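Polymerase X (Deinococcus radiodurans, PDB 2W9M) probably catalyses template-directed DNA synthesis as a family X repair polymerase, and carries a zinc-binding PHP domain alongside its polymerase region. Local coordinates at residues 437-440 with 441-445; 495-498 with 499-503; 410-414 with 415-419; 459-462 with 463-467. All coordinates share one frame; numbering follows the deposited sequence.

Interaction 1. Residues 437-440 with 441-445; sequences RQTE and RLIRA
Q438 and R441 show how two long polar side chains, three residues apart on a helix, can lock each other's end groups. They run alongside one another in the same direction, and Q438 OE1 takes a hydrogen bond of 2.7 Å from R441 NH1, with 159° at the hydrogen. The donor lies in the carbonyl plane, on a lone pair of OE1, and the oxygen meets the guanidinium at its edge. The amide and guanidinium planes are nearly coplanar, 23° apart. The shapes of the two chains make this possible. R441 is stretched from CG to NE, whereas Q438 leaves its backbone with CG opposite N (chi1 -167°) and then bends at chi2, which swings the amide back toward the arginine. The guanidinium is gripped from other sides as well: NE bonds to L405 O, and NH2 to the carbonyls of I404 and S429. Q438 NE2 in turn donates to N430 O, which fixes which way round the amide sits.

On the neighbouring flank of the helix, T439 and I443 pack side by side, T439 CG2 lying 3.7 Å from I443 CD1. This methyl faces the isoleucine because OG1 is turned to D471 N and A435 O. L442 CD1 rests 3.7 Å from Q438 O. Beneath these contacts run regular i to i+4 bonds, such as I443 N to T439 O at 3.0 Å. Helix 435-446 is the crossover helix of a beta-alpha-beta unit between strands 422-426 and 453-454, the repeating topology of a PHP barrel.

Interaction 2. Residues 495-498 with 499-503; sequences LDLD and WREAL
D498, at the N-cap of helix 499-505, joins R500 by a salt bridge. D498 OD1 accepts from R500 NH1 at 3.0 Å, through its syn lone pair and almost straight (165°), with carboxylate and guanidinium nearly coplanar. The same OD1 takes the weak capping bond from R500 N at 3.3 Å. The backbone O of D498 also serves two donors: A502 N, at 3.1 Å, forms the sound bond, and E501 N a weak one. The second carboxylate oxygen, OD2, is claimed from outside by R460 NH2 in a further salt bridge.

R500 is equally occupied. NH2 pairs with E193 OE2, while W499 CZ2 stands 3.5 Å above the plane of the R500 guanidinium, over its centre, and R500 CG lies over a face of the indole toward the rim. W499 NE1 makes a weak bond to E193 OE1, so one glutamate serves both side chains. E501 turns its carboxylate to R504 and leaves CB to pack on L497 CD1 at 3.9 Å; L497 CD2 approaches A502.

With two arginines and a helix N-terminus converging on its carboxylate, D498 is probably held firmly in the ionised form, and the first turn of the helix is tied to the loop before it by charge as well as by backbone bonds.

Interaction 3. Residues 410-414 with 415-419; sequences LDFPD and DVLGE
D415 touches P413 from the side, its OD2 lying 3.4 Å from P413 CB. The aspartate reaches that far back because CG sits between its own N and carbonyl carbon (chi1 48°), which folds the carboxylate toward the residues before it. Next comes V416, whose two methyls go separate ways. CG1 lies over one face of the F412 ring, 4.0 Å from F412 CG, while CG2 rests against P413 CD at 3.8 Å, so the valine is wedged between an aromatic and a proline ring. Its N makes a weak bond to P413 O. Helix 376-391 packs against both valine and proline, I376 touching P413 and V416, and L379 touching V416.

P413 is the N-cap of the short helix 414-417, and the segments belong to the connection between the parallel strands 396-403 and 422-426, one of the beta-alpha-beta crossovers of the PHP barrel. The first of those strands carries the zinc ligand E401.

L417 follows on, and its N gives the straight bond of the turn, to P413 O at 3.1 Å and 167°. Its side chain splits between two neighbours: CD2 packs 3.5 Å from F412 CB and near the edge of the phenylalanine ring, so that ring meets V416 by its face and L417 by its rim. CD1 reaches L410 CD2 at 3.9 Å, the two leucines crossing at about a right angle, and both touch V402 of strand 396-403. G418 N then makes a weak bond to D414 O, 3.0 Å long, while the carboxylate of D414 is turned elsewhere, with OD1 on H448 NE2.

Interaction 4. Residues 459-462 with 463-467; sequences GRLL and LRRPG
A tight reverse turn closed by a classic beta bulge brings residues 459-462 back against 463-467, in the loop between strand 453-454 and helix 472-482. L461 and R465 form its single antiparallel hydrogen-bonded pair. L461 N bonds to R465 O at 2.9 Å, almost straight (167°). L461 O is in turn gripped twice from the returning segment, by R464 N at 3.0 Å and by R465 N at 3.1 Å, and it is this sharing of one carbonyl by two successive residues that marks the bulge. L462 and L463 form the corner, with the backbone angles of a type II turn; L463 takes the positive phi of its third position.

The side chains of the pair cross as well. R465 turns CG between its N and carbonyl carbon (chi1 63°), then bends twice, and the guanidinium ends beside L461, with NH1 3.4 Å from L461 CD1. From there NH1 makes a weak bond to G459 O at 3.1 Å, tying the tip of the arginine to the start of the loop. That start is close to the metal centre of the PHP barrel, since G459 lies about 4 Å from the side chain of the zinc ligand H456.

L461 CD1 also touches R464 CD at 4.1 Å, before R464 runs on to a salt bridge with D98 of helix 94-99, in the polymerase part of the chain. Within the first segment L462 CD1 stands 3.5 Å above one face of the R460 guanidinium, near its rim, while R460 NH1 bonds to R494 O.

How the interactions relate
Along the chain the order is interaction 3, 1, 4 and 2, all within the seven-stranded parallel barrel of the PHP domain and its loops. Interactions 3 and 1 sit on successive crossover connections flanking strand 422-426; their centres are 18 Å apart, yet L410 CD1 touches A445 CB at 3.9 Å. Interactions 4 and 2, 14 Å between centres, follow strands 453-454 and 485-489 and are joined directly by the salt bridge of D498 OD2 with R460 NH2. Interaction 3 lies 29 Å, centre to centre, from both interaction 2 and interaction 4. The first pair joins neighbouring crossover connections of the barrel, while the second pair, through D98 and E193, meets the polymerase region.

Interaction 1. Residues 437-440 with 441-445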
loop_
_atom_site.group_PDB
_atom_site.type_symbol
_atom_site.label_atom_id
_atom_site.label_comp_id
_atom_site.label_asym_id
_atom_site.label_seq_id
_atom_site.Cartn_x
_atom_site.Cartn_y
_atom_site.Cartn_z
ATOM N N ARG A 437 10.172 -23.935 -5.849
ATOM C CA ARG A 437 10.647 -23.220 -7.029
ATOM C C ARG A 437 10.642 -21.707 -6.812
ATOM O O ARG A 437 11.548 -21.001 -7.256
ATOM C CB ARG A 437 9.813 -23.593 -8.256
ATOM C CG ARG A 437 10.515 -24.549 -9.209
ATOM C CD ARG A 437 11.230 -23.779 -10.314
ATOM N NE ARG A 437 10.447 -23.746 -11.549
ATOM C CZ ARG A 437 10.480 -22.754 -12.436
ATOM N NH1 ARG A 437 11.247 -21.694 -12.216
ATOM N NH2 ARG A 437 9.737 -22.817 -13.536
ATOM N N GLN A 438 9.617 -21.218 -6.120
ATOM C CA GLN A 438 9.463 -19.793 -5.863
ATOM C C GLN A 438 10.542 -19.292 -4.907
ATOM O O GLN A 438 11.106 -18.213 -5.100
ATOM C CB GLN A 438 8.077 -19.509 -5.280
ATOM C CG GLN A 438 7.705 -18.035 -5.259
ATOM C CD GLN A 438 7.239 -17.535 -6.611
ATOM O OE1 GLN A 438 8.002 -16.923 -7.356
ATOM N NE2 GLN A 438 5.980 -17.802 -6.940
ATOM N N THR A 439 10.817 -20.078 -3.872
ATOM C CA THR A 439 11.853 -19.737 -2.907
ATOM C C THR A 439 13.229 -19.652 -3.570
ATOM O O THR A 439 13.976 -18.697 -3.343
ATOM C CB THR A 439 11.905 -20.762 -1.759
ATOM O OG1 THR A 439 10.668 -20.727 -1.037
ATOM C CG2 THR A 439 13.050 -20.445 -0.807
ATOM N N GLU A 440 13.558 -20.652 -4.384
ATOM C CA GLU A 440 14.834 -20.674 -5.094
ATOM C C GLU A 440 14.959 -19.453 -6.002
ATOM O O GLU A 440 16.030 -18.864 -6.126
ATOM C CB GLU A 440 14.964 -21.959 -5.917
ATOM C CG GLU A 440 16.297 -22.118 -6.632
ATOM C CD GLU A 440 16.356 -23.373 -7.491
ATOM O OE1 GLU A 440 16.858 -23.290 -8.634
ATOM O OE2 GLU A 440 15.896 -24.442 -7.028
ATOM N N ARG A 441 13.844 -19.081 -6.622
ATOM C CA ARG A 441 13.782 -17.927 -7.511
ATOM C C ARG A 441 14.196 -16.640 -6.800
ATOM O O ARG A 441 15.043 -15.892 -7.288
ATOM C CB ARG A 441 12.361 -17.790 -8.060
ATOM C CG ARG A 441 12.064 -16.503 -8.810
ATOM C CD ARG A 441 10.562 -16.388 -9.044
ATOM N NE ARG A 441 10.209 -15.513 -10.158
ATOM C CZ ARG A 441 8.960 -15.183 -10.469
ATOM N NH1 ARG A 441 7.954 -15.653 -9.746
ATOM N NH2 ARG A 441 8.710 -14.386 -11.501
ATOM N N LEU A 442 13.602 -16.391 -5.640
ATOM C CA LEU A 442 13.857 -15.160 -4.900
ATOM C C LEU A 442 15.225 -15.143 -4.213
ATOM O O LEU A 442 15.866 -14.092 -4.130
ATOM C CB LEU A 442 12.724 -14.893 -3.901
ATOM C CG LEU A 442 11.514 -14.201 -4.538
ATOM C CD1 LEU A 442 10.208 -14.745 -4.018
ATOM C CD2 LEU A 442 11.595 -12.700 -4.329
ATOM N N ILE A 443 15.670 -16.299 -3.726
ATOM C CA ILE A 443 17.005 -16.410 -3.147
ATOM C C ILE A 443 18.054 -16.049 -4.191
ATOM O O ILE A 443 19.022 -15.343 -3.901
ATOM C CB ILE A 443 17.290 -17.826 -2.634
ATOM C CG1 ILE A 443 16.478 -18.113 -1.377
ATOM C CG2 ILE A 443 18.764 -17.989 -2.326
ATOM C CD1 ILE A 443 16.659 -19.510 -0.853
ATOM N N ARG A 444 17.845 -16.541 -5.409
ATOM C CA ARG A 444 18.728 -16.255 -6.532
ATOM C C ARG A 444 18.773 -14.759 -6.843
ATOM O O ARG A 444 19.845 -14.198 -7.071
ATOM C CB ARG A 444 18.264 -17.036 -7.763
ATOM C CG ARG A 444 18.848 -16.563 -9.088
ATOM C CD ARG A 444 19.902 -17.521 -9.606
ATOM N NE ARG A 444 19.637 -17.897 -10.992
ATOM C CZ ARG A 444 20.295 -17.416 -12.042
ATOM N NH1 ARG A 444 21.277 -16.541 -11.869
ATOM N NH2 ARG A 444 19.972 -17.818 -13.265
ATOM N N ALA A 445 17.611 -14.115 -6.839
ATOM C CA ALA A 445 17.523 -12.696 -7.179
ATOM C C ALA A 445 18.125 -11.779 -6.115
ATOM O O ALA A 445 18.792 -10.804 -6.451
ATOM C CB ALA A 445 16.082 -12.307 -7.457
#

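Interaction 2. Residues 495-498 with 499-503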
loop_
_atom_site.group_PDB
_atom_site.type_symbol
_atom_site.label_atom_id
_atom_site.label_comp_id
_atom_site.label_asym_id
_atom_site.label_seq_id
_atom_site.Cartn_x
_atom_site.Cartn_y
_atom_site.Cartn_z
ATOM N N LEU A 495 1.442 -3.126 2.161
ATOM C CA LEU A 495 1.945 -3.183 3.531
ATOM C C LEU A 495 2.736 -4.473 3.727
ATOM O O LEU A 495 2.423 -5.304 4.581
ATOM C CB LEU A 495 0.793 -3.066 4.527
ATOM C CG LEU A 495 -0.044 -1.801 4.301
ATOM C CD1 LEU A 495 -1.084 -1.620 5.386
ATOM C CD2 LEU A 495 0.854 -0.588 4.224
ATOM N N ASP A 496 3.780 -4.613 2.921
ATOM C CA ASP A 496 4.500 -5.864 2.762
ATOM C C ASP A 496 5.909 -5.468 2.354
ATOM O O ASP A 496 6.064 -4.722 1.391
ATOM C CB ASP A 496 3.813 -6.665 1.652
ATOM C CG ASP A 496 4.617 -7.865 1.195
ATOM O OD1 ASP A 496 4.421 -8.289 0.034
ATOM O OD2 ASP A 496 5.431 -8.391 1.985
ATOM N N LEU A 497 6.947 -5.935 3.049
ATOM C CA LEU A 497 6.921 -6.938 4.124
ATOM C C LEU A 497 5.973 -6.687 5.303
ATOM O O LEU A 497 5.898 -5.578 5.831
ATOM C CB LEU A 497 8.344 -7.084 4.667
ATOM C CG LEU A 497 8.662 -8.232 5.620
ATOM C CD1 LEU A 497 8.595 -9.565 4.880
ATOM C CD2 LEU A 497 10.040 -8.023 6.250
ATOM N N ASP A 498 5.266 -7.736 5.719
ATOM C CA ASP A 498 4.356 -7.654 6.859
ATOM C C ASP A 498 5.111 -7.229 8.114
ATOM O O ASP A 498 6.258 -7.634 8.313
ATOM C CB ASP A 498 3.674 -9.004 7.092
ATOM C CG ASP A 498 2.509 -8.909 8.060
ATOM O OD1 ASP A 498 2.526 -9.637 9.070
ATOM O OD2 ASP A 498 1.581 -8.103 7.816
ATOM N N TRP A 499 4.477 -6.420 8.959
ATOM C CA TRP A 499 5.147 -5.918 10.159
ATOM C C TRP A 499 5.480 -7.049 11.125
ATOM O O TRP A 499 6.402 -6.933 11.928
ATOM C CB TRP A 499 4.333 -4.823 10.859
ATOM C CG TRP A 499 3.053 -5.297 11.480
ATOM C CD1 TRP A 499 1.809 -5.249 10.923
ATOM C CD2 TRP A 499 2.887 -5.884 12.779
ATOM N NE1 TRP A 499 0.880 -5.775 11.788
ATOM C CE2 TRP A 499 1.515 -6.170 12.933
ATOM C CE3 TRP A 499 3.763 -6.198 13.819
ATOM C CZ2 TRP A 499 1.002 -6.754 14.092
ATOM C CZ3 TRP A 499 3.251 -6.775 14.966
ATOM C CH2 TRP A 499 1.884 -7.047 15.092
ATOM N N ARG A 500 4.738 -8.148 11.035
ATOM C CA ARG A 500 4.996 -9.299 11.889
ATOM C C ARG A 500 6.332 -9.938 11.560
ATOM O O ARG A 500 7.063 -10.342 12.455
ATOM C CB ARG A 500 3.868 -10.325 11.777
ATOM C CG ARG A 500 2.596 -9.894 12.480
ATOM C CD ARG A 500 1.378 -10.619 11.944
ATOM N NE ARG A 500 0.148 -9.953 12.359
ATOM C CZ ARG A 500 -0.407 -8.939 11.703
ATOM N NH1 ARG A 500 0.157 -8.477 10.595
ATOM N NH2 ARG A 500 -1.525 -8.387 12.154
ATOM N N GLU A 501 6.653 -10.026 10.275
ATOM C CA GLU A 501 7.932 -10.589 9.852
ATOM C C GLU A 501 9.083 -9.616 10.101
ATOM O O GLU A 501 10.195 -10.033 10.421
ATOM C CB GLU A 501 7.884 -11.002 8.383
ATOM C CG GLU A 501 6.853 -12.082 8.080
ATOM C CD GLU A 501 7.135 -13.390 8.804
ATOM O OE1 GLU A 501 8.229 -13.532 9.392
ATOM O OE2 GLU A 501 6.260 -14.281 8.780
ATOM N N ALA A 502 8.808 -8.323 9.961
ATOM C CA ALA A 502 9.785 -7.283 10.273
ATOM C C ALA A 502 10.138 -7.288 11.759
ATOM O O ALA A 502 11.284 -7.057 12.134
ATOM C CB ALA A 502 9.254 -5.919 9.864
ATOM N N LEU A 503 9.141 -7.543 12.600
ATOM C CA LEU A 503 9.351 -7.631 14.043
ATOM C C LEU A 503 10.327 -8.755 14.375
ATOM O O LEU A 503 11.198 -8.597 15.223
ATOM C CB LEU A 503 8.018 -7.859 14.770
ATOM C CG LEU A 503 8.071 -7.973 16.296
ATOM C CD1 LEU A 503 8.663 -6.720 16.916
ATOM C CD2 LEU A 503 6.686 -8.245 16.858
#

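Interaction 3. Residues 410-414 with 415-419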
loop_
_atom_site.group_PDB
_atom_site.type_symbol
_atom_site.label_atom_id
_atom_site.label_comp_id
_atom_site.label_asym_id
_atom_site.label_seq_id
_atom_site.Cartn_x
_atom_site.Cartn_y
_atom_site.Cartn_z
ATOM N N LEU A 410 17.533 -11.848 -13.637
ATOM C CA LEU A 410 17.000 -10.487 -13.685
ATOM C C LEU A 410 16.681 -10.011 -15.107
ATOM O O LEU A 410 17.322 -10.416 -16.076
ATOM C CB LEU A 410 17.958 -9.514 -12.990
ATOM C CG LEU A 410 17.767 -9.264 -11.491
ATOM C CD1 LEU A 410 17.114 -10.453 -10.777
ATOM C CD2 LEU A 410 19.091 -8.885 -10.845
ATOM N N ASP A 411 15.684 -9.137 -15.210
ATOM C CA ASP A 411 15.159 -8.684 -16.495
ATOM C C ASP A 411 16.154 -7.850 -17.322
ATOM O O ASP A 411 16.055 -7.796 -18.547
ATOM C CB ASP A 411 13.854 -7.905 -16.275
ATOM C CG ASP A 411 13.040 -7.741 -17.553
ATOM O OD1 ASP A 411 13.190 -8.570 -18.478
ATOM O OD2 ASP A 411 12.240 -6.781 -17.629
ATOM N N PHE A 412 17.103 -7.201 -16.655
ATOM C CA PHE A 412 18.132 -6.424 -17.349
ATOM C C PHE A 412 19.503 -7.088 -17.244
ATOM O O PHE A 412 19.810 -7.732 -16.244
ATOM C CB PHE A 412 18.224 -5.008 -16.774
ATOM C CG PHE A 412 17.133 -4.087 -17.232
ATOM C CD1 PHE A 412 16.709 -4.096 -18.547
ATOM C CD2 PHE A 412 16.555 -3.187 -16.349
ATOM C CE1 PHE A 412 15.714 -3.243 -18.972
ATOM C CE2 PHE A 412 15.566 -2.328 -16.765
ATOM C CZ PHE A 412 15.142 -2.355 -18.083
ATOM N N PRO A 413 20.337 -6.925 -18.281
ATOM C CA PRO A 413 21.708 -7.447 -18.254
ATOM C C PRO A 413 22.536 -6.726 -17.190
ATOM O O PRO A 413 22.197 -5.601 -16.816
ATOM C CB PRO A 413 22.241 -7.112 -19.655
ATOM C CG PRO A 413 21.026 -6.873 -20.494
ATOM C CD PRO A 413 20.022 -6.271 -19.563
ATOM N N ASP A 414 23.606 -7.357 -16.716
ATOM C CA ASP A 414 24.439 -6.781 -15.658
ATOM C C ASP A 414 25.014 -5.409 -16.013
ATOM O O ASP A 414 25.093 -4.528 -15.159
ATOM C CB ASP A 414 25.578 -7.734 -15.284
ATOM C CG ASP A 414 25.110 -8.900 -14.433
ATOM O OD1 ASP A 414 23.882 -9.062 -14.259
ATOM O OD2 ASP A 414 25.973 -9.658 -13.938
ATOM N N ASP A 415 25.428 -5.234 -17.265
ATOM C CA ASP A 415 26.017 -3.966 -17.688
ATOM C C ASP A 415 25.003 -2.826 -17.622
ATOM O O ASP A 415 25.358 -1.695 -17.299
ATOM C CB ASP A 415 26.604 -4.074 -19.095
ATOM C CG ASP A 415 25.643 -4.713 -20.077
ATOM O OD1 ASP A 415 25.052 -3.969 -20.892
ATOM O OD2 ASP A 415 25.469 -5.953 -20.019
ATOM N N VAL A 416 23.745 -3.131 -17.928
ATOM C CA VAL A 416 22.675 -2.147 -17.839
ATOM C C VAL A 416 22.378 -1.789 -16.384
ATOM O O VAL A 416 22.207 -0.616 -16.053
ATOM C CB VAL A 416 21.384 -2.652 -18.502
ATOM C CG1 VAL A 416 20.235 -1.690 -18.226
ATOM C CG2 VAL A 416 21.593 -2.834 -19.994
ATOM N N LEU A 417 22.316 -2.804 -15.525
ATOM C CA LEU A 417 22.109 -2.598 -14.095
ATOM C C LEU A 417 23.238 -1.771 -13.496
ATOM O O LEU A 417 23.074 -1.147 -12.446
ATOM C CB LEU A 417 22.021 -3.944 -13.361
ATOM C CG LEU A 417 20.877 -4.876 -13.765
ATOM C CD1 LEU A 417 20.922 -6.170 -12.965
ATOM C CD2 LEU A 417 19.543 -4.174 -13.587
ATOM N N GLY A 418 24.389 -1.778 -14.163
ATOM C CA GLY A 418 25.562 -1.064 -13.685
ATOM C C GLY A 418 25.492 0.442 -13.869
ATOM O O GLY A 418 26.236 1.182 -13.226
ATOM N N GLU A 419 24.604 0.897 -14.752
ATOM C CA GLU A 419 24.418 2.325 -14.996
ATOM C C GLU A 419 23.571 2.982 -13.910
ATOM O O GLU A 419 23.569 4.206 -13.763
ATOM C CB GLU A 419 23.740 2.557 -16.348
ATOM C CG GLU A 419 24.626 2.361 -17.563
ATOM C CD GLU A 419 24.040 3.011 -18.810
ATOM O OE1 GLU A 419 23.488 2.278 -19.665
ATOM O OE2 GLU A 419 24.124 4.258 -18.928
#

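Interaction 4. Residues 459-462 with 463-467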
loop_
_atom_site.group_PDB
_atom_site.type_symbol
_atom_site.label_atom_id
_atom_site.label_comp_id
_atom_site.label_asym_id
_atom_site.label_seq_id
_atom_site.Cartn_x
_atom_site.Cartn_y
_atom_site.Cartn_z
ATOM N N GLY A 459 4.222 -10.278 -2.509
ATOM C CA GLY A 459 3.330 -10.093 -3.639
ATOM C C GLY A 459 1.866 -10.010 -3.241
ATOM O O GLY A 459 0.982 -9.931 -4.095
ATOM N N ARG A 460 1.610 -10.036 -1.939
ATOM C CA ARG A 460 0.252 -9.944 -1.413
ATOM C C ARG A 460 -0.442 -8.641 -1.823
ATOM O O ARG A 460 0.203 -7.604 -1.958
ATOM C CB ARG A 460 0.293 -10.047 0.113
ATOM C CG ARG A 460 -0.618 -9.064 0.809
ATOM C CD ARG A 460 0.079 -8.385 1.976
ATOM N NE ARG A 460 -0.212 -9.038 3.246
ATOM C CZ ARG A 460 -0.069 -8.451 4.430
ATOM N NH1 ARG A 460 0.360 -7.197 4.500
ATOM N NH2 ARG A 460 -0.362 -9.113 5.539
ATOM N N LEU A 461 -1.758 -8.701 -2.021
ATOM C CA LEU A 461 -2.574 -7.501 -2.201
ATOM C C LEU A 461 -3.790 -7.537 -1.279
ATOM O O LEU A 461 -4.740 -8.270 -1.533
ATOM C CB LEU A 461 -3.031 -7.357 -3.654
ATOM C CG LEU A 461 -1.959 -6.947 -4.664
ATOM C CD1 LEU A 461 -2.588 -6.703 -6.025
ATOM C CD2 LEU A 461 -1.212 -5.711 -4.184
ATOM N N LEU A 462 -3.759 -6.744 -0.213
ATOM C CA LEU A 462 -4.834 -6.748 0.776
ATOM C C LEU A 462 -6.230 -6.653 0.150
ATOM O O LEU A 462 -6.504 -5.750 -0.638
ATOM C CB LEU A 462 -4.650 -5.617 1.795
ATOM C CG LEU A 462 -3.659 -5.803 2.946
ATOM C CD1 LEU A 462 -3.326 -7.272 3.109
ATOM C CD2 LEU A 462 -2.391 -4.998 2.742
ATOM N N LEU A 463 -7.102 -7.589 0.523
ATOM C CA LEU A 463 -8.503 -7.600 0.093
ATOM C C LEU A 463 -8.704 -8.042 -1.354
ATOM O O LEU A 463 -9.801 -7.911 -1.891
ATOM C CB LEU A 463 -9.164 -6.234 0.312
ATOM C CG LEU A 463 -9.191 -5.684 1.737
ATOM C CD1 LEU A 463 -9.861 -4.321 1.768
ATOM C CD2 LEU A 463 -9.895 -6.644 2.673
ATOM N N ARG A 464 -7.655 -8.563 -1.982
ATOM C CA ARG A 464 -7.752 -9.005 -3.373
ATOM C C ARG A 464 -7.178 -10.403 -3.601
ATOM O O ARG A 464 -7.857 -11.281 -4.129
ATOM C CB ARG A 464 -7.081 -7.989 -4.305
ATOM C CG ARG A 464 -7.000 -8.440 -5.759
ATOM C CD ARG A 464 -6.548 -7.309 -6.676
ATOM N NE ARG A 464 -7.515 -6.220 -6.695
ATOM C CZ ARG A 464 -8.543 -6.156 -7.535
ATOM N NH1 ARG A 464 -8.731 -7.118 -8.427
ATOM N NH2 ARG A 464 -9.381 -5.131 -7.485
ATOM N N ARG A 465 -5.924 -10.602 -3.207
ATOM C CA ARG A 465 -5.258 -11.891 -3.360
ATOM C C ARG A 465 -4.153 -12.048 -2.319
ATOM O O ARG A 465 -3.420 -11.103 -2.042
ATOM C CB ARG A 465 -4.640 -12.010 -4.757
ATOM C CG ARG A 465 -3.545 -10.982 -5.016
ATOM C CD ARG A 465 -2.294 -11.608 -5.611
ATOM N NE ARG A 465 -2.136 -11.291 -7.024
ATOM C CZ ARG A 465 -1.402 -10.283 -7.486
ATOM N NH1 ARG A 465 -0.754 -9.488 -6.645
ATOM N NH2 ARG A 465 -1.313 -10.071 -8.792
ATOM N N PRO A 466 -4.036 -13.244 -1.729
ATOM C CA PRO A 466 -2.904 -13.550 -0.847
ATOM C C PRO A 466 -1.600 -13.556 -1.639
ATOM O O PRO A 466 -1.635 -13.551 -2.869
ATOM C CB PRO A 466 -3.222 -14.969 -0.362
ATOM C CG PRO A 466 -4.156 -15.515 -1.416
ATOM C CD PRO A 466 -5.014 -14.342 -1.744
ATOM N N GLY A 467 -0.466 -13.566 -0.946
ATOM C CA GLY A 467 0.822 -13.622 -1.612
ATOM C C GLY A 467 1.082 -15.007 -2.164
ATOM O O GLY A 467 0.355 -15.952 -1.849
#